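Local coordinates for aldo-keto reductase AKR2E4 (Bombyx mori, PDB 3WCZ), which catalyses the NADP-dependent reduction of 3-dehydroecdysone, with lower activity on phenylglyoxal and isatin, and may help regulate moulting, at residues Pro17-Thr23 against Tyr49-Thr54; Val203-Phe209 against Leu254-Lys259; Thr23-Thr27 against Pro258-Asn262. All coordinates share one frame; numbering follows the deposited sequence.

Interaction 1: residues Pro17-Thr23 against Tyr49-Thr54; sequences PIVALGT and YRHIDT. With NAP (NADP nicotinamide-adenine-dinucleotide phosphate), chain B.
Ala20 sets its methyl squarely over one face of the His51 imidazole, CB lying 3.5 Å from the ring centroid and 7° off the normal, a CH-pi contact. Bonds at both ring nitrogens hold the imidazole's rotation: His51 ND1 donates to Pro17 O, which lies in the ring plane, at 3.0 Å (168°), and NE2 is hydrogen-bonded to Thr85. With CG anti to the backbone N (chi1 -176°), the imidazole is carried toward 17-23, one face against the Ala20 methyl. Further along, Leu21 N binds His51 O (3.0 Å) and Leu21 O receives Asp53 N (2.9 Å). Leu21 CB packs on Ile52 CD1, both side chains on the same face of the sheet. Asp53 O takes a weak bond from Thr23 N and a shorter one from Thr23 OG1 (2.7 Å).

The Pro17 end is looser. Arg50, partly exposed, touches Pro17 CG with its CB at 4.0 Å, then leads away. One water spans the gap, donating to Val19 O and accepting from Arg50 N. At the opposite, cofactor-facing end, Asp53 OD2 accepts from NADP O2D (2.7 Å) and pairs with Lys87, where the beta-alpha-beta unit of strands 21-22 and 51-53 opens onto the cofactor site of an aldo-keto reductase TIM barrel.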
loop_
_atom_site.group_PDB
_atom_site.type_symbol
_atom_site.label_atom_id
_atom_site.label_comp_id
_atom_site.label_asym_id
_atom_site.label_seq_id
_atom_site.Cartn_x
_atom_site.Cartn_y
_atom_site.Cartn_z
ATOM N N PRO A 17 6.970 -9.213 -2.565
ATOM C CA PRO A 17 7.448 -9.210 -1.179
ATOM C C PRO A 17 6.381 -8.686 -0.262
ATOM O O PRO A 17 5.716 -7.700 -0.604
ATOM C CB PRO A 17 8.650 -8.254 -1.213
ATOM C CG PRO A 17 9.043 -8.195 -2.685
ATOM C CD PRO A 17 7.765 -8.345 -3.446
ATOM N N ILE A 18 6.226 -9.289 0.911
ATOM C CA ILE A 18 5.082 -9.021 1.757
ATOM C C ILE A 18 5.234 -7.853 2.747
ATOM O O ILE A 18 4.356 -7.618 3.546
ATOM C CB ILE A 18 4.606 -10.299 2.484
ATOM C CG1 ILE A 18 5.627 -10.732 3.514
ATOM C CG2 ILE A 18 4.333 -11.377 1.434
ATOM C CD1 ILE A 18 5.252 -12.065 4.115
ATOM N N VAL A 19 6.347 -7.122 2.675
ATOM C CA VAL A 19 6.458 -5.813 3.317
ATOM C C VAL A 19 6.849 -4.807 2.245
ATOM O O VAL A 19 7.770 -5.063 1.492
ATOM C CB VAL A 19 7.504 -5.792 4.450
ATOM C CG1 VAL A 19 7.573 -4.438 5.068
ATOM C CG2 VAL A 19 7.183 -6.877 5.516
ATOM N N ALA A 20 6.143 -3.681 2.183
ATOM C CA ALA A 20 6.468 -2.586 1.275
ATOM C C ALA A 20 6.801 -1.333 2.039
ATOM O O ALA A 20 6.150 -1.013 3.035
ATOM C CB ALA A 20 5.296 -2.315 0.330
ATOM N N LEU A 21 7.808 -0.613 1.561
ATOM C CA LEU A 21 8.064 0.728 2.082
ATOM C C LEU A 21 7.021 1.713 1.581
ATOM O O LEU A 21 6.839 1.854 0.372
ATOM C CB LEU A 21 9.444 1.220 1.677
ATOM C CG LEU A 21 9.775 2.637 2.181
ATOM C CD1 LEU A 21 10.025 2.652 3.699
ATOM C CD2 LEU A 21 10.950 3.238 1.466
ATOM N N GLY A 22 6.340 2.392 2.488
ATOM C CA GLY A 22 5.452 3.461 2.088
ATOM C C GLY A 22 6.171 4.756 1.789
ATOM O O GLY A 22 7.105 5.138 2.503
ATOM N N THR A 23 5.744 5.423 0.722
ATOM C CA THR A 23 6.323 6.711 0.330
ATOM C C THR A 23 5.282 7.799 0.205
ATOM O O THR A 23 5.563 8.864 -0.362
ATOM C CB THR A 23 7.151 6.601 -0.965
ATOM O OG1 THR A 23 6.307 6.321 -2.095
ATOM C CG2 THR A 23 8.240 5.520 -0.851
ATOM N N TYR A 49 14.596 -4.490 2.111
ATOM C CA TYR A 49 13.325 -4.317 1.406
ATOM C C TYR A 49 13.546 -4.525 -0.087
ATOM O O TYR A 49 14.578 -4.114 -0.653
ATOM C CB TYR A 49 12.773 -2.903 1.567
ATOM C CG TYR A 49 12.211 -2.512 2.892
ATOM C CD1 TYR A 49 13.019 -2.434 4.024
ATOM C CD2 TYR A 49 10.881 -2.127 3.017
ATOM C CE1 TYR A 49 12.515 -2.000 5.238
ATOM C CE2 TYR A 49 10.369 -1.675 4.222
ATOM C CZ TYR A 49 11.181 -1.626 5.332
ATOM O OH TYR A 49 10.679 -1.161 6.517
ATOM N N ARG A 50 12.537 -5.114 -0.713
ATOM C CA ARG A 50 12.522 -5.300 -2.149
ATOM C C ARG A 50 11.192 -4.838 -2.727
ATOM O O ARG A 50 10.887 -5.166 -3.878
ATOM C CB ARG A 50 12.746 -6.775 -2.495
ATOM C CG ARG A 50 14.130 -7.313 -2.073
ATOM C CD ARG A 50 15.257 -6.612 -2.807
ATOM N NE ARG A 50 16.583 -7.131 -2.457
ATOM C CZ ARG A 50 17.400 -6.563 -1.581
ATOM N NH1 ARG A 50 17.030 -5.482 -0.913
ATOM N NH2 ARG A 50 18.610 -7.097 -1.367
ATOM N N HIS A 51 10.366 -4.159 -1.962
ATOM C CA HIS A 51 9.069 -3.677 -2.439
ATOM C C HIS A 51 8.887 -2.241 -1.970
ATOM O O HIS A 51 9.016 -1.967 -0.780
ATOM C CB HIS A 51 7.953 -4.611 -1.909
ATOM C CG HIS A 51 6.554 -4.301 -2.380
ATOM N ND1 HIS A 51 5.483 -5.076 -1.997
ATOM C CD2 HIS A 51 6.025 -3.323 -3.157
ATOM C CE1 HIS A 51 4.368 -4.600 -2.511
ATOM N NE2 HIS A 51 4.668 -3.540 -3.235
ATOM N N ILE A 52 8.626 -1.335 -2.924
ATOM C CA ILE A 52 8.382 0.081 -2.646
ATOM C C ILE A 52 6.990 0.419 -3.155
ATOM O O ILE A 52 6.677 0.059 -4.290
ATOM C CB ILE A 52 9.383 1.015 -3.351
ATOM C CG1 ILE A 52 10.837 0.563 -3.148
ATOM C CG2 ILE A 52 9.159 2.443 -2.893
ATOM C CD1 ILE A 52 11.359 0.600 -1.727
ATOM N N ASP A 53 6.183 1.099 -2.335
ATOM C CA ASP A 53 4.840 1.570 -2.702
ATOM C C ASP A 53 4.877 3.082 -2.884
ATOM O O ASP A 53 5.289 3.798 -1.965
ATOM C CB ASP A 53 3.802 1.232 -1.616
ATOM C CG ASP A 53 2.419 1.684 -1.995
ATOM O OD1 ASP A 53 1.769 0.957 -2.767
ATOM O OD2 ASP A 53 1.974 2.761 -1.539
ATOM N N THR A 54 4.487 3.558 -4.065
ATOM C CA THR A 54 4.393 4.973 -4.349
ATOM C C THR A 54 3.138 5.247 -5.161
ATOM O O THR A 54 2.274 4.388 -5.294
ATOM C CB THR A 54 5.707 5.475 -5.019
ATOM O OG1 THR A 54 5.740 6.911 -5.060
ATOM C CG2 THR A 54 5.895 4.966 -6.411
HETATM P PA NAP B . 2.012 4.695 8.426
HETATM O O1A NAP B . 3.025 3.805 7.837
HETATM O O2A NAP B . 0.699 4.242 8.844
HETATM O O5B NAP B . 2.579 5.598 9.566
HETATM C C5B NAP B . 3.767 6.312 9.404
HETATM C C4B NAP B . 4.220 7.055 10.651
HETATM O O4B NAP B . 4.676 6.106 11.635
HETATM C C3B NAP B . 5.300 8.052 10.471
HETATM O O3B NAP B . 5.011 9.134 11.323
HETATM C C2B NAP B . 6.489 7.326 10.884
HETATM O O2B NAP B . 7.552 8.149 11.321
HETATM C C1B NAP B . 5.992 6.446 12.000
HETATM N N9A NAP B . 6.687 5.192 12.205
HETATM C C8A NAP B . 7.124 4.367 11.231
HETATM N N7A NAP B . 7.610 3.249 11.731
HETATM C C5A NAP B . 7.504 3.332 13.095
HETATM C C6A NAP B . 7.847 2.471 14.142
HETATM N N6A NAP B . 8.466 1.230 13.969
HETATM N N1A NAP B . 7.583 2.904 15.387
HETATM C C2A NAP B . 7.004 4.085 15.601
HETATM N N3A NAP B . 6.649 4.933 14.621
HETATM C C4A NAP B . 6.892 4.543 13.360
HETATM O O3 NAP B . 1.804 5.881 7.342
HETATM P PN NAP B . 0.928 6.198 6.050
HETATM O O1N NAP B . 1.804 7.040 5.198
HETATM O O2N NAP B . -0.382 6.736 6.506
HETATM O O5D NAP B . 0.626 4.809 5.337
HETATM C C5D NAP B . 1.655 4.018 4.846
HETATM C C4D NAP B . 1.770 3.954 3.317
HETATM O O4D NAP B . 0.623 3.359 2.739
HETATM C C3D NAP B . 1.853 5.282 2.636
HETATM O O3D NAP B . 3.097 5.922 2.832
HETATM C C2D NAP B . 1.538 4.928 1.269
HETATM O O2D NAP B . 2.616 4.276 0.660
HETATM C C1D NAP B . 0.374 3.985 1.475
HETATM N N1N NAP B . -0.985 4.539 1.489
HETATM C C2N NAP B . -1.814 4.320 0.451
HETATM C C3N NAP B . -3.090 4.824 0.473
HETATM C C7N NAP B . -3.954 4.497 -0.685
HETATM O O7N NAP B . -3.743 3.507 -1.427
HETATM N N7N NAP B . -5.074 5.238 -0.820
HETATM C C4N NAP B . -3.537 5.635 1.533
HETATM C C5N NAP B . -2.676 5.845 2.619
HETATM C C6N NAP B . -1.411 5.275 2.550
HETATM P P2B NAP B . 9.023 8.064 10.693
HETATM O O1X NAP B . 9.782 9.191 11.421
HETATM O O2X NAP B . 9.588 6.756 11.039
HETATM O O3X NAP B . 8.892 8.308 9.210
HETATM O O HOH W 1 10.333 -5.869 0.862
#

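Interaction 2: residues Val203-Phe209 against Leu254-Lys259; sequences VMAYSPF and LIPIPK. With NAP (NADP nicotinamide-adenine-dinucleotide phosphate), chain B.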
loop_
_atom_site.group_PDB
_atom_site.type_symbol
_atom_site.label_atom_id
_atom_site.label_comp_id
_atom_site.label_asym_id
_atom_site.label_seq_id
_atom_site.Cartn_x
_atom_site.Cartn_y
_atom_site.Cartn_z
ATOM N N VAL A 203 -4.386 -8.632 -0.209
ATOM C CA VAL A 203 -4.619 -7.309 0.342
ATOM C C VAL A 203 -3.323 -6.670 0.800
ATOM O O VAL A 203 -2.585 -7.259 1.591
ATOM C CB VAL A 203 -5.629 -7.377 1.480
ATOM C CG1 VAL A 203 -5.746 -6.018 2.161
ATOM C CG2 VAL A 203 -6.961 -7.883 0.925
ATOM N N MET A 204 -3.074 -5.452 0.315
ATOM C CA MET A 204 -2.036 -4.589 0.864
ATOM C C MET A 204 -2.713 -3.680 1.880
ATOM O O MET A 204 -3.783 -3.141 1.603
ATOM C CB MET A 204 -1.339 -3.760 -0.224
ATOM C CG MET A 204 -0.453 -4.570 -1.149
ATOM S SD MET A 204 0.291 -3.593 -2.493
ATOM C CE MET A 204 1.549 -2.677 -1.580
ATOM N N ALA A 205 -2.112 -3.571 3.072
ATOM C CA ALA A 205 -2.641 -2.789 4.184
ATOM C C ALA A 205 -1.908 -1.470 4.326
ATOM O O ALA A 205 -0.731 -1.415 4.762
ATOM C CB ALA A 205 -2.505 -3.604 5.491
ATOM N N TYR A 206 -2.584 -0.393 3.936
ATOM C CA TYR A 206 -2.038 0.940 4.105
ATOM C C TYR A 206 -2.378 1.543 5.472
ATOM O O TYR A 206 -3.238 1.046 6.181
ATOM C CB TYR A 206 -2.409 1.834 2.927
ATOM C CG TYR A 206 -3.795 2.391 2.785
ATOM C CD1 TYR A 206 -4.311 3.332 3.669
ATOM C CD2 TYR A 206 -4.549 2.073 1.668
ATOM C CE1 TYR A 206 -5.551 3.923 3.452
ATOM C CE2 TYR A 206 -5.789 2.645 1.454
ATOM C CZ TYR A 206 -6.264 3.588 2.330
ATOM O OH TYR A 206 -7.466 4.205 2.140
ATOM N N SER A 207 -1.648 2.610 5.801
ATOM C CA SER A 207 -1.673 3.248 7.124
ATOM C C SER A 207 -1.691 2.197 8.225
ATOM O O SER A 207 -2.543 2.215 9.100
ATOM C CB SER A 207 -2.857 4.218 7.243
ATOM O OG SER A 207 -2.821 5.259 6.270
ATOM N N PRO A 208 -0.732 1.272 8.174
ATOM C CA PRO A 208 -0.741 0.125 9.087
ATOM C C PRO A 208 -0.578 0.494 10.568
ATOM O O PRO A 208 -0.967 -0.313 11.420
ATOM C CB PRO A 208 0.452 -0.701 8.623
ATOM C CG PRO A 208 1.387 0.290 8.033
ATOM C CD PRO A 208 0.460 1.264 7.311
ATOM N N PHE A 209 -0.022 1.669 10.884
ATOM C CA PHE A 209 0.135 2.044 12.281
ATOM C C PHE A 209 -1.110 2.715 12.849
ATOM O O PHE A 209 -1.162 2.994 14.068
ATOM C CB PHE A 209 1.374 2.913 12.471
ATOM C CG PHE A 209 2.662 2.195 12.145
ATOM C CD1 PHE A 209 3.030 1.047 12.837
ATOM C CD2 PHE A 209 3.487 2.646 11.147
ATOM C CE1 PHE A 209 4.226 0.412 12.530
ATOM C CE2 PHE A 209 4.669 2.048 10.865
ATOM C CZ PHE A 209 5.043 0.927 11.542
ATOM N N LEU A 254 -1.834 -10.265 5.197
ATOM C CA LEU A 254 -1.793 -8.977 4.505
ATOM C C LEU A 254 -0.354 -8.552 4.249
ATOM O O LEU A 254 0.592 -9.070 4.865
ATOM C CB LEU A 254 -2.501 -7.919 5.353
ATOM C CG LEU A 254 -3.843 -8.353 5.940
ATOM C CD1 LEU A 254 -4.450 -7.245 6.782
ATOM C CD2 LEU A 254 -4.795 -8.792 4.856
ATOM N N ILE A 255 -0.208 -7.608 3.320
ATOM C CA ILE A 255 1.059 -7.010 2.940
ATOM C C ILE A 255 1.070 -5.591 3.503
ATOM O O ILE A 255 0.494 -4.688 2.901
ATOM C CB ILE A 255 1.195 -6.985 1.408
ATOM C CG1 ILE A 255 1.185 -8.419 0.859
ATOM C CG2 ILE A 255 2.431 -6.213 0.988
ATOM C CD1 ILE A 255 0.852 -8.484 -0.658
ATOM N N PRO A 256 1.671 -5.383 4.690
ATOM C CA PRO A 256 1.676 -4.033 5.249
ATOM C C PRO A 256 2.631 -3.101 4.511
ATOM O O PRO A 256 3.623 -3.546 3.913
ATOM C CB PRO A 256 2.153 -4.263 6.688
ATOM C CG PRO A 256 3.002 -5.483 6.586
ATOM C CD PRO A 256 2.325 -6.360 5.590
ATOM N N ILE A 257 2.272 -1.820 4.529
ATOM C CA ILE A 257 3.036 -0.782 3.860
ATOM C C ILE A 257 3.541 0.264 4.865
ATOM O O ILE A 257 3.117 1.427 4.840
ATOM C CB ILE A 257 2.194 -0.054 2.783
ATOM C CG1 ILE A 257 1.359 -1.029 1.952
ATOM C CG2 ILE A 257 3.101 0.768 1.870
ATOM C CD1 ILE A 257 0.371 -0.302 1.055
ATOM N N PRO A 258 4.447 -0.124 5.764
ATOM C CA PRO A 258 4.924 0.861 6.743
ATOM C C PRO A 258 5.721 1.982 6.075
ATOM O O PRO A 258 6.698 1.726 5.359
ATOM C CB PRO A 258 5.820 0.023 7.667
ATOM C CG PRO A 258 6.286 -1.088 6.826
ATOM C CD PRO A 258 5.102 -1.426 5.953
ATOM N N LYS A 259 5.326 3.228 6.334
ATOM C CA LYS A 259 6.097 4.394 5.911
ATOM C C LYS A 259 7.080 4.778 7.030
ATOM O O LYS A 259 6.722 4.898 8.207
ATOM C CB LYS A 259 5.198 5.594 5.608
ATOM C CG LYS A 259 5.954 6.899 5.339
ATOM C CD LYS A 259 6.215 7.709 6.603
ATOM C CE LYS A 259 6.925 9.008 6.303
ATOM N NZ LYS A 259 7.184 9.782 7.586
HETATM P PA NAP B . 2.012 4.695 8.426
HETATM O O1A NAP B . 3.025 3.805 7.837
HETATM O O2A NAP B . 0.699 4.242 8.844
HETATM O O5B NAP B . 2.579 5.598 9.566
HETATM C C5B NAP B . 3.767 6.312 9.404
HETATM C C4B NAP B . 4.220 7.055 10.651
HETATM O O4B NAP B . 4.676 6.106 11.635
HETATM C C3B NAP B . 5.300 8.052 10.471
HETATM O O3B NAP B . 5.011 9.134 11.323
HETATM C C2B NAP B . 6.489 7.326 10.884
HETATM O O2B NAP B . 7.552 8.149 11.321
HETATM C C1B NAP B . 5.992 6.446 12.000
HETATM N N9A NAP B . 6.687 5.192 12.205
HETATM C C8A NAP B . 7.124 4.367 11.231
HETATM N N7A NAP B . 7.610 3.249 11.731
HETATM C C5A NAP B . 7.504 3.332 13.095
HETATM C C6A NAP B . 7.847 2.471 14.142
HETATM N N6A NAP B . 8.466 1.230 13.969
HETATM N N1A NAP B . 7.583 2.904 15.387
HETATM C C2A NAP B . 7.004 4.085 15.601
HETATM N N3A NAP B . 6.649 4.933 14.621
HETATM C C4A NAP B . 6.892 4.543 13.360
HETATM O O3 NAP B . 1.804 5.881 7.342
HETATM P PN NAP B . 0.928 6.198 6.050
HETATM O O1N NAP B . 1.804 7.040 5.198
HETATM O O2N NAP B . -0.382 6.736 6.506
HETATM O O5D NAP B . 0.626 4.809 5.337
HETATM C C5D NAP B . 1.655 4.018 4.846
HETATM C C4D NAP B . 1.770 3.954 3.317
HETATM O O4D NAP B . 0.623 3.359 2.739
HETATM C C3D NAP B . 1.853 5.282 2.636
HETATM O O3D NAP B . 3.097 5.922 2.832
HETATM C C2D NAP B . 1.538 4.928 1.269
HETATM O O2D NAP B . 2.616 4.276 0.660
HETATM C C1D NAP B . 0.374 3.985 1.475
HETATM N N1N NAP B . -0.985 4.539 1.489
HETATM C C2N NAP B . -1.814 4.320 0.451
HETATM C C3N NAP B . -3.090 4.824 0.473
HETATM C C7N NAP B . -3.954 4.497 -0.685
HETATM O O7N NAP B . -3.743 3.507 -1.427
HETATM N N7N NAP B . -5.074 5.238 -0.820
HETATM C C4N NAP B . -3.537 5.635 1.533
HETATM C C5N NAP B . -2.676 5.845 2.619
HETATM C C6N NAP B . -1.411 5.275 2.550
HETATM P P2B NAP B . 9.023 8.064 10.693
HETATM O O1X NAP B . 9.782 9.191 11.421
HETATM O O2X NAP B . 9.588 6.756 11.039
HETATM O O3X NAP B . 8.892 8.308 9.210
#
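Met204 and Ile257 meet at their tips, CE against CD1 at 3.7 Å, with the two side chains crossing at about a right angle. The bend at the end of the methionine (chi3 74°) turns its methyl toward this isoleucine, while its CG rests on CB and CG2 of Ile255. The backbones are paired in parallel: Val203 O takes Ile255 N in the carbonyl plane, Ala205 N reaches Ile255 O at 2.8 Å but from well above that carbonyl's plane, and Ala205 O receives Ile257 N along a less straight path (141°).

Tyr206 leads from this sheet to the cofactor. Its CB touches Ile257 CD1 at 4.0 Å on the protein side and also meets NADP O4D and N1N. From there the ring runs along the nicotinamide: CG is nearest C3N, CD1 lies 3.2 Å from C5N, CD2 is beside C3N and C7N, CE1 is beside C4N, and CE2 reaches the carboxamide. C4N sits 3.1 Å above the tyrosine ring plane and over its centre, so the ring face lies against C4N, the carbon that carries the hydride in NADPH. At the tip, OH is hydrogen-bonded to Asn159.

Beyond the strands, Phe209 CE2 touches Pro258 CB at 4.0 Å. The same Phe209 CE2 lies 3.3 Å from NADP N7A, on the adenine. Lys259 N donates almost straight to diphosphate O1A at 2.8 Å. Adjacent parallel strands 202-206 and 255-256 thus pass into loops that hold both ends of the dinucleotide, with the tyrosine laid face-on against the nicotinamide, characteristic of aldo-keto reductases.

Interaction 3: residues Thr23-Thr27 against Pro258-Asn262; sequences TGRGT and PKSTN. With NAP (NADP nicotinamide-adenine-dinucleotide phosphate), chain B.
Lys259 and Thr27 run alongside each other in opposite senses, the lysine CD, CE and NZ passing the threonine OG1, where two loops at the cofactor-binding end of the TIM barrel close over NADP. The polar interaction across the loops is one hydrogen bond, from Lys259 NZ to Thr27 OG1 at 3.0 Å. The lysine leaves its backbone with CG anti to N (chi1 172°), bends at chi2 and then runs extended, passing CG by Gly24 O at 3.8 Å.

Van der Waals contact is slight: Arg25 NH1 approaches Thr261 CG2 at 4.1 Å, the side chains crossing at about a right angle. That guanidinium is paired with Glu36, whose negative charge probably eases the nearness of Lys259, 4.9 Å away between NH1 and NZ.

Cofactor bonds do most of the joining. Gly24 N donates to the nicotinamide ribose at O3D (2.8 Å). The other loop holds the adenosine 2'-phosphate, the group that distinguishes NADP from NAD, in keeping with this enzyme's lack of activity with NADH: Thr261 N donates to O3X at 2.9 Å, and Ser260 OG to O2X. The serine oxygen also accepts from Asn262 N, forming an ST turn just before helix 263-270. Phosphate O3X is gripped a second time by Lys259 NZ, at 2.8 Å.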
loop_
_atom_site.group_PDB
_atom_site.type_symbol
_atom_site.label_atom_id
_atom_site.label_comp_id
_atom_site.label_asym_id
_atom_site.label_seq_id
_atom_site.Cartn_x
_atom_site.Cartn_y
_atom_site.Cartn_z
ATOM N N THR A 23 5.744 5.423 0.722
ATOM C CA THR A 23 6.323 6.711 0.330
ATOM C C THR A 23 5.282 7.799 0.205
ATOM O O THR A 23 5.563 8.864 -0.362
ATOM C CB THR A 23 7.151 6.601 -0.965
ATOM O OG1 THR A 23 6.307 6.321 -2.095
ATOM C CG2 THR A 23 8.240 5.520 -0.851
ATOM N N GLY A 24 4.100 7.587 0.755
ATOM C CA GLY A 24 3.149 8.679 0.877
ATOM C C GLY A 24 3.652 9.660 1.917
ATOM O O GLY A 24 4.424 9.305 2.840
ATOM N N ARG A 25 3.206 10.909 1.797
ATOM C CA ARG A 25 3.739 11.995 2.599
ATOM C C ARG A 25 2.747 12.534 3.620
ATOM O O ARG A 25 2.992 13.599 4.207
ATOM C CB ARG A 25 4.141 13.150 1.689
ATOM C CG ARG A 25 5.048 12.747 0.549
ATOM C CD ARG A 25 6.345 12.273 1.091
ATOM N NE ARG A 25 7.148 13.375 1.627
ATOM C CZ ARG A 25 7.982 13.270 2.662
ATOM N NH1 ARG A 25 8.127 12.098 3.334
ATOM N NH2 ARG A 25 8.660 14.358 3.041
ATOM N N GLY A 26 1.650 11.824 3.857
ATOM C CA GLY A 26 0.658 12.279 4.818
ATOM C C GLY A 26 1.208 12.546 6.215
ATOM O O GLY A 26 0.713 13.420 6.927
ATOM N N THR A 27 2.242 11.822 6.627
ATOM C CA THR A 27 2.787 11.999 7.965
ATOM C C THR A 27 4.021 12.898 7.990
ATOM O O THR A 27 4.618 13.089 9.053
ATOM C CB THR A 27 3.146 10.654 8.600
ATOM O OG1 THR A 27 4.224 10.036 7.883
ATOM C CG2 THR A 27 1.937 9.724 8.644
ATOM N N PRO A 258 4.447 -0.124 5.764
ATOM C CA PRO A 258 4.924 0.861 6.743
ATOM C C PRO A 258 5.721 1.982 6.075
ATOM O O PRO A 258 6.698 1.726 5.359
ATOM C CB PRO A 258 5.820 0.023 7.667
ATOM C CG PRO A 258 6.286 -1.088 6.826
ATOM C CD PRO A 258 5.102 -1.426 5.953
ATOM N N LYS A 259 5.326 3.228 6.334
ATOM C CA LYS A 259 6.097 4.394 5.911
ATOM C C LYS A 259 7.080 4.778 7.030
ATOM O O LYS A 259 6.722 4.898 8.207
ATOM C CB LYS A 259 5.198 5.594 5.608
ATOM C CG LYS A 259 5.954 6.899 5.339
ATOM C CD LYS A 259 6.215 7.709 6.603
ATOM C CE LYS A 259 6.925 9.008 6.303
ATOM N NZ LYS A 259 7.184 9.782 7.586
ATOM N N SER A 260 8.329 4.970 6.643
ATOM C CA SER A 260 9.291 5.609 7.536
ATOM C C SER A 260 10.312 6.307 6.694
ATOM O O SER A 260 10.627 5.883 5.582
ATOM C CB SER A 260 9.976 4.583 8.430
ATOM O OG SER A 260 10.896 5.200 9.342
ATOM N N THR A 261 10.847 7.389 7.253
ATOM C CA THR A 261 12.018 8.027 6.698
ATOM C C THR A 261 13.194 7.986 7.689
ATOM O O THR A 261 14.192 8.687 7.493
ATOM C CB THR A 261 11.742 9.469 6.262
ATOM O OG1 THR A 261 11.171 10.188 7.358
ATOM C CG2 THR A 261 10.799 9.487 5.073
ATOM N N ASN A 262 13.095 7.140 8.703
ATOM C CA ASN A 262 14.129 6.990 9.740
ATOM C C ASN A 262 14.868 5.676 9.532
ATOM O O ASN A 262 14.241 4.634 9.446
ATOM C CB ASN A 262 13.452 6.995 11.127
ATOM C CG ASN A 262 14.414 6.706 12.299
ATOM O OD1 ASN A 262 14.657 5.576 12.661
ATOM N ND2 ASN A 262 14.924 7.776 12.897
HETATM P PA NAP B . 2.012 4.695 8.426
HETATM O O1A NAP B . 3.025 3.805 7.837
HETATM O O2A NAP B . 0.699 4.242 8.844
HETATM O O5B NAP B . 2.579 5.598 9.566
HETATM C C5B NAP B . 3.767 6.312 9.404
HETATM C C4B NAP B . 4.220 7.055 10.651
HETATM O O4B NAP B . 4.676 6.106 11.635
HETATM C C3B NAP B . 5.300 8.052 10.471
HETATM O O3B NAP B . 5.011 9.134 11.323
HETATM C C2B NAP B . 6.489 7.326 10.884
HETATM O O2B NAP B . 7.552 8.149 11.321
HETATM C C1B NAP B . 5.992 6.446 12.000
HETATM N N9A NAP B . 6.687 5.192 12.205
HETATM C C8A NAP B . 7.124 4.367 11.231
HETATM N N7A NAP B . 7.610 3.249 11.731
HETATM C C5A NAP B . 7.504 3.332 13.095
HETATM C C6A NAP B . 7.847 2.471 14.142
HETATM N N6A NAP B . 8.466 1.230 13.969
HETATM N N1A NAP B . 7.583 2.904 15.387
HETATM C C2A NAP B . 7.004 4.085 15.601
HETATM N N3A NAP B . 6.649 4.933 14.621
HETATM C C4A NAP B . 6.892 4.543 13.360
HETATM O O3 NAP B . 1.804 5.881 7.342
HETATM P PN NAP B . 0.928 6.198 6.050
HETATM O O1N NAP B . 1.804 7.040 5.198
HETATM O O2N NAP B . -0.382 6.736 6.506
HETATM O O5D NAP B . 0.626 4.809 5.337
HETATM C C5D NAP B . 1.655 4.018 4.846
HETATM C C4D NAP B . 1.770 3.954 3.317
HETATM O O4D NAP B . 0.623 3.359 2.739
HETATM C C3D NAP B . 1.853 5.282 2.636
HETATM O O3D NAP B . 3.097 5.922 2.832
HETATM C C2D NAP B . 1.538 4.928 1.269
HETATM O O2D NAP B . 2.616 4.276 0.660
HETATM C C1D NAP B . 0.374 3.985 1.475
HETATM N N1N NAP B . -0.985 4.539 1.489
HETATM C C2N NAP B . -1.814 4.320 0.451
HETATM C C3N NAP B . -3.090 4.824 0.473
HETATM C C7N NAP B . -3.954 4.497 -0.685
HETATM O O7N NAP B . -3.743 3.507 -1.427
HETATM N N7N NAP B . -5.074 5.238 -0.820
HETATM C C4N NAP B . -3.537 5.635 1.533
HETATM C C5N NAP B . -2.676 5.845 2.619
HETATM C C6N NAP B . -1.411 5.275 2.550
HETATM P P2B NAP B . 9.023 8.064 10.693
HETATM O O1X NAP B . 9.782 9.191 11.421
HETATM O O2X NAP B . 9.588 6.756 11.039
HETATM O O3X NAP B . 8.892 8.308 9.210
#

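Interactions 1 and 2 lie at the seam of the eight-stranded parallel barrel, their centres 9 Å apart. Probable hydrogen bonds join them where the first and last strands meet: Ala20 N to Pro256 O at 3.1 Å and Gly22 N to Pro258 O at 3.0 Å. Interaction 3, about 11 Å from each by centres, continues both, sharing Thr23 with interaction 1 and Pro258 and Lys259 with interaction 2. All three touch one NADP: interaction 1 at the nicotinamide ribose, interaction 2 at the nicotinamide, diphosphate and adenine, and interaction 3 at the 2'-phosphate, the diphosphate and the nicotinamide ribose. The side chain of Tyr58, the probable proton donor, comes within about 4 Å of that of Thr23, nearest atoms.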